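Local structure of fumarate reductase iron-sulfur subunit (Mycolicibacterium smegmatis, 7D6V) at residues Lys7-Trp11 with Glu85-Pro91; Arg69-Met73 with Leu150-Val154. The protein probably carries electrons through three iron-sulfur clusters between the flavoprotein subunit and the membrane quinone site of a mycobacterial succinate dehydrogenase. One frame throughout, in Å; residues are numbered along the deposited sequence.

Contact 1: residues Lys7-Trp11 with Glu85-Pro91; sequences KLRVW and EVVTVTP
Arg9 reaches Thr88 because its side chain leaves the strand with CG opposite the backbone N (chi1 -175°) and then bends at chi3 (67°), which carries the guanidinium across to the hydroxyl. Thr88 meets it with OG1 beside its own backbone N and the methyl CG2 at the rim of the guanidinium, in its plane. Arg9 NE lies 2.8 Å from Thr88 OG1, obliquely to the plane of the group.

The backbones carry the rest. Both chains run the same way, their end-to-end directions 18° apart, and Val87 is gripped from both sides of Leu8: its N donates to Lys7 O at 2.9 Å, while its O accepts from Arg9 N. The regular parallel pattern does not continue at Arg9, since Val89 N stands 3.9 Å from Arg9 O, but it is taken up again where Trp11 N donates to Val89 O at 2.9 Å.

Side chains alternate accordingly. Leu8 and Val87 share a face and lie side by side, pointing the same way, with Leu8 CD2 3.8 Å from Val87 CB. Lys7 and Val86 share the other face, their side chains crossing at about a right angle with Lys7 CE 3.6 Å from Val86 CG2. At the far end the Trp11 ring meets Pro91, Trp11 CE3 lying 3.8 Å from Pro91 CD.

Parallel pairing of an N-terminal strand with one late in the domain is the hallmark of the beta-grasp fold of 2Fe-2S ferredoxin-type domains. Strand 4-14 is thereby central, bonded on its other edge to antiparallel strand 17-27 through Leu8 with Tyr23 and Val10 with His21. Leu26 of the membrane anchor subunit packs on Arg9 and Thr88, and strand 63-65 bonds Thr90 through Glu65.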
loop_
_atom_site.group_PDB
_atom_site.type_symbol
_atom_site.label_atom_id
_atom_site.label_comp_id
_atom_site.label_asym_id
_atom_site.label_seq_id
_atom_site.Cartn_x
_atom_site.Cartn_y
_atom_site.Cartn_z
ATOM N N LYS B 7 -25.070 -15.442 5.097
ATOM C CA LYS B 7 -24.557 -16.807 5.064
ATOM C C LYS B 7 -23.132 -16.781 4.525
ATOM O O LYS B 7 -22.914 -16.511 3.338
ATOM C CB LYS B 7 -25.453 -17.709 4.219
ATOM C CG LYS B 7 -26.856 -17.874 4.780
ATOM C CD LYS B 7 -27.686 -18.831 3.945
ATOM C CE LYS B 7 -28.044 -18.228 2.596
ATOM N NZ LYS B 7 -28.950 -17.059 2.720
ATOM N N LEU B 8 -22.173 -17.047 5.406
ATOM C CA LEU B 8 -20.777 -17.232 5.046
ATOM C C LEU B 8 -20.457 -18.717 4.951
ATOM O O LEU B 8 -21.125 -19.561 5.550
ATOM C CB LEU B 8 -19.856 -16.568 6.069
ATOM C CG LEU B 8 -19.898 -15.048 6.181
ATOM C CD1 LEU B 8 -19.028 -14.591 7.335
ATOM C CD2 LEU B 8 -19.446 -14.408 4.886
ATOM N N ARG B 9 -19.426 -19.030 4.170
ATOM C CA ARG B 9 -19.013 -20.408 3.944
ATOM C C ARG B 9 -17.482 -20.473 4.037
ATOM O O ARG B 9 -16.781 -20.866 3.113
ATOM C CB ARG B 9 -19.588 -20.934 2.628
ATOM C CG ARG B 9 -19.315 -22.399 2.378
ATOM C CD ARG B 9 -19.910 -22.919 1.075
ATOM N NE ARG B 9 -19.295 -22.354 -0.118
ATOM C CZ ARG B 9 -19.764 -22.536 -1.347
ATOM N NH1 ARG B 9 -20.849 -23.270 -1.534
ATOM N NH2 ARG B 9 -19.149 -21.994 -2.388
ATOM N N VAL B 10 -16.949 -20.002 5.169
ATOM C CA VAL B 10 -15.509 -19.845 5.363
ATOM C C VAL B 10 -14.800 -21.196 5.372
ATOM O O VAL B 10 -15.289 -22.176 5.948
ATOM C CB VAL B 10 -15.252 -19.079 6.673
ATOM C CG1 VAL B 10 -13.766 -18.980 6.970
ATOM C CG2 VAL B 10 -15.882 -17.702 6.615
ATOM N N TRP B 11 -13.622 -21.243 4.742
ATOM C CA TRP B 11 -12.809 -22.455 4.688
ATOM C C TRP B 11 -11.998 -22.625 5.971
ATOM O O TRP B 11 -11.316 -21.695 6.411
ATOM C CB TRP B 11 -11.870 -22.406 3.482
ATOM C CG TRP B 11 -11.105 -23.678 3.238
ATOM C CD1 TRP B 11 -11.491 -24.725 2.458
ATOM C CD2 TRP B 11 -9.825 -24.035 3.778
ATOM N NE1 TRP B 11 -10.537 -25.709 2.477
ATOM C CE2 TRP B 11 -9.505 -25.311 3.283
ATOM C CE3 TRP B 11 -8.923 -23.401 4.635
ATOM C CZ2 TRP B 11 -8.321 -25.962 3.612
ATOM C CZ3 TRP B 11 -7.753 -24.049 4.961
ATOM C CH2 TRP B 11 -7.461 -25.316 4.454
ATOM N N GLU B 85 -27.567 -14.229 -0.793
ATOM C CA GLU B 85 -26.419 -14.802 -1.479
ATOM C C GLU B 85 -25.406 -15.310 -0.463
ATOM O O GLU B 85 -25.182 -14.682 0.575
ATOM C CB GLU B 85 -25.776 -13.758 -2.393
ATOM C CG GLU B 85 -24.560 -14.240 -3.155
ATOM C CD GLU B 85 -24.199 -13.324 -4.306
ATOM O OE1 GLU B 85 -24.982 -12.398 -4.598
ATOM O OE2 GLU B 85 -23.134 -13.531 -4.924
ATOM N N VAL B 86 -24.799 -16.453 -0.761
ATOM C CA VAL B 86 -23.798 -17.054 0.111
ATOM C C VAL B 86 -22.425 -16.530 -0.280
ATOM O O VAL B 86 -22.054 -16.557 -1.458
ATOM C CB VAL B 86 -23.846 -18.587 0.032
ATOM C CG1 VAL B 86 -22.722 -19.196 0.854
ATOM C CG2 VAL B 86 -25.188 -19.099 0.513
ATOM N N VAL B 87 -21.669 -16.055 0.705
ATOM C CA VAL B 87 -20.322 -15.541 0.482
ATOM C C VAL B 87 -19.323 -16.577 0.976
ATOM O O VAL B 87 -19.388 -17.009 2.130
ATOM C CB VAL B 87 -20.117 -14.189 1.186
ATOM C CG1 VAL B 87 -18.827 -13.547 0.729
ATOM C CG2 VAL B 87 -21.290 -13.271 0.911
ATOM N N THR B 88 -18.394 -16.971 0.110
ATOM C CA THR B 88 -17.483 -18.081 0.375
ATOM C C THR B 88 -16.057 -17.556 0.463
ATOM O O THR B 88 -15.440 -17.256 -0.562
ATOM C CB THR B 88 -17.601 -19.136 -0.720
ATOM O OG1 THR B 88 -18.918 -19.692 -0.700
ATOM C CG2 THR B 88 -16.588 -20.244 -0.507
ATOM N N VAL B 89 -15.512 -17.504 1.674
ATOM C CA VAL B 89 -14.192 -16.934 1.917
ATOM C C VAL B 89 -13.197 -18.072 2.107
ATOM O O VAL B 89 -13.358 -18.907 3.005
ATOM C CB VAL B 89 -14.204 -16.000 3.138
ATOM C CG1 VAL B 89 -12.926 -15.182 3.194
ATOM C CG2 VAL B 89 -15.422 -15.099 3.100
ATOM N N THR B 90 -12.165 -18.090 1.277
ATOM C CA THR B 90 -11.112 -19.093 1.283
ATOM C C THR B 90 -9.762 -18.397 1.240
ATOM O O THR B 90 -9.668 -17.234 0.837
ATOM C CB THR B 90 -11.232 -20.054 0.088
ATOM O OG1 THR B 90 -10.837 -19.383 -1.112
ATOM C CG2 THR B 90 -12.649 -20.568 -0.059
ATOM N N PRO B 91 -8.697 -19.076 1.661
ATOM C CA PRO B 91 -7.357 -18.497 1.531
ATOM C C PRO B 91 -6.905 -18.469 0.078
ATOM O O PRO B 91 -7.547 -19.015 -0.821
ATOM C CB PRO B 91 -6.487 -19.436 2.366
ATOM C CG PRO B 91 -7.212 -20.726 2.334
ATOM C CD PRO B 91 -8.663 -20.375 2.352
#

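Contact 2: residues Arg69-Met73 with Leu150-Val154; sequences RPRLM and LCQNV. With SF4 (iron/sulfur cluster), chain F.
Pro70 packs against three side chains of the helix at once, and this is the dense part of the contact. Pro70 CB lies 3.7 Å from Leu150 CD2, and Pro70 CG faces both the amide of Asn153, with ND2 3.6 Å away, and Val154, whose CB is at 4.0 Å. Leu150, Asn153 and Val154, at positions i, i+3 and i+4, lie on the same side of the short helix, so the pyrrolidine ring meets all three. Asn153 is extended, its CG opposite the backbone N (chi1 180°), which sends the amide out to the proline; ND2 is not left to apolar surroundings, however, since it donates to Glu65 OE2 on the neighbouring strand 63-65.

The helix runs nearly antiparallel to strand 70-72, the short axes inclined at 162° and 8.8 Å apart at closest approach. It belongs to a ferredoxin-type cysteine motif in which Cys145, Cys148 and Cys151 are each separated by two residues and Cys155 follows after three more. Cys151 turns away from the strand and its SG binds an iron of the 4Fe-4S cluster, whereas Cys155 lies in the pocket of the 3Fe-4S cluster. The helix thus turns Leu150, Asn153 and Val154 to the 2Fe-2S domain and the Cys151 thiolate to the 4Fe-4S cluster.

Beyond Pro70 the fit becomes sparser. Leu150 CD2 still lies 3.7 Å from Arg71 O, but the Arg71 side chain points away from the helix and is partly exposed, touching Ile66 and Thr76 instead. Leu72 touches more lightly, its CG 4.2 Å from Leu150 CD1, with little of its surface against the helix, although the residue is buried in the protein. No hydrogen bond joins strand and helix directly; polar links run to third parties, such as Asn153 O, which accepts from Thr94 OG1 and Arg159 NH1.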
loop_
_atom_site.group_PDB
_atom_site.type_symbol
_atom_site.label_atom_id
_atom_site.label_comp_id
_atom_site.label_asym_id
_atom_site.label_seq_id
_atom_site.Cartn_x
_atom_site.Cartn_y
_atom_site.Cartn_z
ATOM N N ARG B 69 -12.788 -14.634 -6.203
ATOM C CA ARG B 69 -11.968 -13.560 -6.735
ATOM C C ARG B 69 -10.931 -13.129 -5.714
ATOM O O ARG B 69 -11.286 -12.862 -4.560
ATOM C CB ARG B 69 -12.837 -12.357 -7.115
ATOM C CG ARG B 69 -14.199 -12.711 -7.670
ATOM C CD ARG B 69 -14.094 -13.199 -9.097
ATOM N NE ARG B 69 -13.559 -12.165 -9.976
ATOM C CZ ARG B 69 -14.305 -11.352 -10.715
ATOM N NH1 ARG B 69 -15.626 -11.451 -10.685
ATOM N NH2 ARG B 69 -13.730 -10.441 -11.483
ATOM N N PRO B 70 -9.656 -13.047 -6.091
ATOM C CA PRO B 70 -8.643 -12.521 -5.166
ATOM C C PRO B 70 -8.885 -11.063 -4.808
ATOM O O PRO B 70 -8.809 -10.179 -5.666
ATOM C CB PRO B 70 -7.335 -12.700 -5.946
ATOM C CG PRO B 70 -7.634 -13.751 -6.959
ATOM C CD PRO B 70 -9.057 -13.531 -7.343
ATOM N N ARG B 71 -9.176 -10.807 -3.537
ATOM C CA ARG B 71 -9.521 -9.488 -3.035
ATOM C C ARG B 71 -8.782 -9.216 -1.731
ATOM O O ARG B 71 -8.127 -10.090 -1.158
ATOM C CB ARG B 71 -11.031 -9.356 -2.797
ATOM C CG ARG B 71 -11.911 -9.521 -4.017
ATOM C CD ARG B 71 -11.674 -8.411 -5.011
ATOM N NE ARG B 71 -11.863 -7.099 -4.401
ATOM C CZ ARG B 71 -13.034 -6.480 -4.298
ATOM N NH1 ARG B 71 -14.135 -7.051 -4.761
ATOM N NH2 ARG B 71 -13.099 -5.287 -3.724
ATOM N N LEU B 72 -8.887 -7.970 -1.277
ATOM C CA LEU B 72 -8.556 -7.605 0.092
ATOM C C LEU B 72 -9.831 -7.640 0.922
ATOM O O LEU B 72 -10.858 -7.097 0.509
ATOM C CB LEU B 72 -7.925 -6.215 0.161
ATOM C CG LEU B 72 -6.565 -5.980 -0.489
ATOM C CD1 LEU B 72 -6.234 -4.504 -0.453
ATOM C CD2 LEU B 72 -5.486 -6.787 0.207
ATOM N N MET B 73 -9.766 -8.291 2.084
ATOM C CA MET B 73 -10.956 -8.414 2.916
ATOM C C MET B 73 -11.393 -7.068 3.478
ATOM O O MET B 73 -12.593 -6.831 3.646
ATOM C CB MET B 73 -10.706 -9.412 4.044
ATOM C CG MET B 73 -10.790 -10.860 3.604
ATOM S SD MET B 73 -10.557 -12.051 4.932
ATOM C CE MET B 73 -8.779 -12.004 5.115
ATOM N N LEU B 150 -1.636 -10.344 -4.533
ATOM C CA LEU B 150 -2.818 -10.851 -5.221
ATOM C C LEU B 150 -2.511 -11.142 -6.683
ATOM O O LEU B 150 -3.038 -12.102 -7.258
ATOM C CB LEU B 150 -3.967 -9.852 -5.097
ATOM C CG LEU B 150 -4.641 -9.745 -3.728
ATOM C CD1 LEU B 150 -5.608 -8.579 -3.698
ATOM C CD2 LEU B 150 -5.345 -11.035 -3.367
ATOM N N CYS B 151 -1.611 -10.349 -7.257
ATOM C CA CYS B 151 -1.186 -10.549 -8.634
ATOM C C CYS B 151 -0.470 -11.893 -8.706
ATOM O O CYS B 151 -0.734 -12.700 -9.598
ATOM C CB CYS B 151 -0.251 -9.424 -9.079
ATOM S SG CYS B 151 1.296 -9.326 -8.151
ATOM N N GLN B 152 0.437 -12.129 -7.759
ATOM C CA GLN B 152 1.163 -13.391 -7.702
ATOM C C GLN B 152 0.208 -14.558 -7.511
ATOM O O GLN B 152 0.414 -15.639 -8.072
ATOM C CB GLN B 152 2.185 -13.352 -6.570
ATOM C CG GLN B 152 3.084 -12.137 -6.582
ATOM C CD GLN B 152 4.308 -12.332 -7.446
ATOM O OE1 GLN B 152 4.476 -11.662 -8.458
ATOM N NE2 GLN B 152 5.173 -13.250 -7.048
ATOM N N ASN B 153 -0.834 -14.360 -6.704
ATOM C CA ASN B 153 -1.814 -15.414 -6.475
ATOM C C ASN B 153 -2.586 -15.756 -7.744
ATOM O O ASN B 153 -2.827 -16.932 -8.031
ATOM C CB ASN B 153 -2.775 -14.991 -5.367
ATOM C CG ASN B 153 -3.825 -16.035 -5.080
ATOM O OD1 ASN B 153 -3.518 -17.121 -4.598
ATOM N ND2 ASN B 153 -5.074 -15.712 -5.373
ATOM N N VAL B 154 -2.986 -14.747 -8.515
ATOM C CA VAL B 154 -3.940 -15.007 -9.587
ATOM C C VAL B 154 -3.247 -15.468 -10.868
ATOM O O VAL B 154 -3.878 -16.105 -11.717
ATOM C CB VAL B 154 -4.806 -13.759 -9.836
ATOM C CG1 VAL B 154 -3.988 -12.676 -10.482
ATOM C CG2 VAL B 154 -6.030 -14.098 -10.676
HETATM FE FE1 SF4 F . 0.517 -7.219 -7.183
HETATM FE FE2 SF4 F . -0.873 -4.539 -7.235
HETATM FE FE3 SF4 F . 1.626 -4.912 -5.581
HETATM FE FE4 SF4 F . -0.955 -6.234 -4.737
HETATM S S1 SF4 F . -0.360 -4.233 -5.185
HETATM S S2 SF4 F . 1.030 -6.913 -5.134
HETATM S S3 SF4 F . -1.469 -6.540 -6.788
HETATM S S4 SF4 F . 1.113 -5.219 -7.631
#

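Contact 1 pairs the edge strand 86-87 with strand 4-14 in the sheet of the 2Fe-2S domain, while contact 2 joins that domain to the dicluster domain. Their centres are about 15 Å apart, yet they touch: Val89 CG1 of contact 1 packs 4.3 Å from Met73 SD of contact 2. The side chain of Val89 is about 12 Å from the 2Fe-2S cluster, whereas the side chain of Leu72 in contact 2 is about 4 Å from it. Across the same interface the side chain of Val154 is about 5 Å from the 3Fe-4S cluster and Cys151 binds one iron of the 4Fe-4S cluster. Contact 2 therefore lies among all three centres, consistent with electrons passing between domains there.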